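Local coordinates for protein FKBP-type peptidyl-prolyl cis-trans isomerase FkpA (Escherichia coli, PDB 1Q6H) that catalyses the cis-trans isomerization of proline peptide bonds, speeding protein folding in the periplasm, and also acts as a folding chaperone, at residues K147-D152 and T213-V218. Sequence-based numbering, arbitrary orientation.
Sequences KGTLID and TLVFDV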
loop_
_atom_site.group_PDB
_atom_site.type_symbol
_atom_site.label_atom_id
_atom_site.label_comp_id
_atom_site.label_asym_id
_atom_site.label_seq_id
_atom_site.Cartn_x
_atom_site.Cartn_y
_atom_site.Cartn_z
ATOM N N LYS A 147 -28.537 -15.814 18.225
ATOM C CA LYS A 147 -27.144 -16.190 18.263
ATOM C C LYS A 147 -26.849 -17.009 16.999
ATOM O O LYS A 147 -27.620 -17.923 16.639
ATOM C CB LYS A 147 -26.872 -16.977 19.518
ATOM C CG LYS A 147 -25.538 -17.588 19.549
ATOM C CD LYS A 147 -25.305 -18.271 20.868
ATOM C CE LYS A 147 -25.630 -19.737 20.823
ATOM N NZ LYS A 147 -24.779 -20.414 21.876
ATOM N N GLY A 148 -25.752 -16.668 16.326
ATOM C CA GLY A 148 -25.348 -17.341 15.096
ATOM C C GLY A 148 -24.013 -18.065 15.217
ATOM O O GLY A 148 -23.000 -17.441 15.570
ATOM N N THR A 149 -24.011 -19.380 14.965
ATOM C CA THR A 149 -22.794 -20.181 15.016
ATOM C C THR A 149 -22.571 -20.974 13.730
ATOM O O THR A 149 -23.509 -21.312 13.014
ATOM C CB THR A 149 -22.818 -21.207 16.158
ATOM O OG1 THR A 149 -23.964 -22.044 16.025
ATOM C CG2 THR A 149 -22.986 -20.560 17.534
ATOM N N LEU A 150 -21.309 -21.281 13.471
ATOM C CA LEU A 150 -20.946 -22.122 12.355
ATOM C C LEU A 150 -21.188 -23.507 12.890
ATOM O O LEU A 150 -21.390 -23.684 14.086
ATOM C CB LEU A 150 -19.499 -21.932 11.917
ATOM C CG LEU A 150 -18.995 -20.506 11.574
ATOM C CD1 LEU A 150 -17.464 -20.498 11.264
ATOM C CD2 LEU A 150 -19.772 -19.911 10.434
ATOM N N ILE A 151 -21.173 -24.500 12.015
ATOM C CA ILE A 151 -21.523 -25.828 12.454
ATOM C C ILE A 151 -20.517 -26.354 13.447
ATOM O O ILE A 151 -20.820 -27.278 14.158
ATOM C CB ILE A 151 -21.682 -26.781 11.298
ATOM C CG1 ILE A 151 -20.377 -26.883 10.489
ATOM C CG2 ILE A 151 -22.902 -26.366 10.453
ATOM C CD1 ILE A 151 -20.393 -28.012 9.442
ATOM N N ASP A 152 -19.330 -25.778 13.519
ATOM C CA ASP A 152 -18.358 -26.276 14.489
ATOM C C ASP A 152 -18.518 -25.640 15.849
ATOM O O ASP A 152 -17.768 -25.953 16.759
ATOM C CB ASP A 152 -16.919 -26.091 13.999
ATOM C CG ASP A 152 -16.489 -24.647 13.952
ATOM O OD1 ASP A 152 -17.338 -23.735 14.122
ATOM O OD2 ASP A 152 -15.299 -24.338 13.734
ATOM N N THR A 213 -22.829 -23.638 6.210
ATOM C CA THR A 213 -24.143 -23.803 6.790
ATOM C C THR A 213 -24.134 -22.990 8.091
ATOM O O THR A 213 -23.132 -22.998 8.854
ATOM C CB THR A 213 -24.417 -25.277 7.036
ATOM O OG1 THR A 213 -24.732 -25.909 5.786
ATOM C CG2 THR A 213 -25.667 -25.480 7.887
ATOM N N LEU A 214 -25.207 -22.231 8.312
ATOM C CA LEU A 214 -25.293 -21.362 9.479
ATOM C C LEU A 214 -26.324 -21.875 10.480
ATOM O O LEU A 214 -27.431 -22.219 10.083
ATOM C CB LEU A 214 -25.702 -19.945 9.062
ATOM C CG LEU A 214 -24.891 -19.288 7.944
ATOM C CD1 LEU A 214 -25.419 -17.860 7.689
ATOM C CD2 LEU A 214 -23.401 -19.313 8.291
ATOM N N VAL A 215 -25.979 -21.848 11.768
ATOM C CA VAL A 215 -26.899 -22.220 12.823
ATOM C C VAL A 215 -27.321 -20.982 13.615
ATOM O O VAL A 215 -26.479 -20.342 14.253
ATOM C CB VAL A 215 -26.255 -23.191 13.800
ATOM C CG1 VAL A 215 -27.308 -23.751 14.763
ATOM C CG2 VAL A 215 -25.563 -24.341 13.036
ATOM N N PHE A 216 -28.605 -20.629 13.543
ATOM C CA PHE A 216 -29.164 -19.503 14.310
ATOM C C PHE A 216 -30.194 -19.949 15.362
ATOM O O PHE A 216 -31.185 -20.609 15.045
ATOM C CB PHE A 216 -29.888 -18.503 13.409
ATOM C CG PHE A 216 -28.999 -17.681 12.555
ATOM C CD1 PHE A 216 -28.420 -16.528 13.042
ATOM C CD2 PHE A 216 -28.742 -18.054 11.236
ATOM C CE1 PHE A 216 -27.588 -15.771 12.230
ATOM C CE2 PHE A 216 -27.925 -17.331 10.454
ATOM C CZ PHE A 216 -27.355 -16.170 10.925
ATOM N N ASP A 217 -29.982 -19.564 16.613
ATOM C CA ASP A 217 -31.010 -19.716 17.662
ATOM C C ASP A 217 -31.693 -18.369 17.745
ATOM O O ASP A 217 -31.062 -17.391 18.155
ATOM C CB ASP A 217 -30.404 -20.023 19.009
ATOM C CG ASP A 217 -29.847 -21.404 19.083
ATOM O OD1 ASP A 217 -30.566 -22.344 18.677
ATOM O OD2 ASP A 217 -28.704 -21.629 19.542
ATOM N N VAL A 218 -32.962 -18.308 17.360
ATOM C CA VAL A 218 -33.678 -17.040 17.250
ATOM C C VAL A 218 -34.869 -16.887 18.212
ATOM O O VAL A 218 -35.587 -17.849 18.474
ATOM C CB VAL A 218 -34.191 -16.889 15.854
ATOM C CG1 VAL A 218 -34.721 -15.485 15.608
ATOM C CG2 VAL A 218 -33.073 -17.197 14.864
HETATM O O HOH W 1 -26.488 -20.520 17.193
HETATM O O HOH W 2 -20.700 -23.744 9.272
#
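Thr149 holds OG1 between its backbone N and carbonyl carbon (chi1 57°), while Val215 opposite has CG1 anti to its backbone N (chi1 -170°), and the hydroxyl oxygen comes to rest 3.4 Å from Val215 CB. The two belong to antiparallel strands 141-150 and 214-223 of the curved FKBP-domain sheet, and both beta-branched residues suit an extended backbone. They form a hydrogen-bonded pair: Thr149 N donates to Val215 O almost straight (2.7 Å, 170° at the hydrogen), and Val215 N returns the bond to Thr149 O. Lys147 and Asp217 repeat the pattern, their side chains running alongside on the same face as Thr149; Lys147 NZ stays 4.7 Å from Asp217 OD2, too far for a salt bridge, though the opposite charges may still attract weakly. On the other face, Gly148 suits its place opposite Phe216 because a CB there would clash with the ring; instead its CA lies 3.8 Å from Phe216 CD1. Trp177 meets this buried ring edge-to-face, and Phe156 lies with its plane at about 90° to it. One water accepts from Ile151 N and donates to Thr213 O; another is hydrogen-bonded to Thr149 OG1, Lys147 O and Val215 O, 2.9 Å from each carbonyl oxygen.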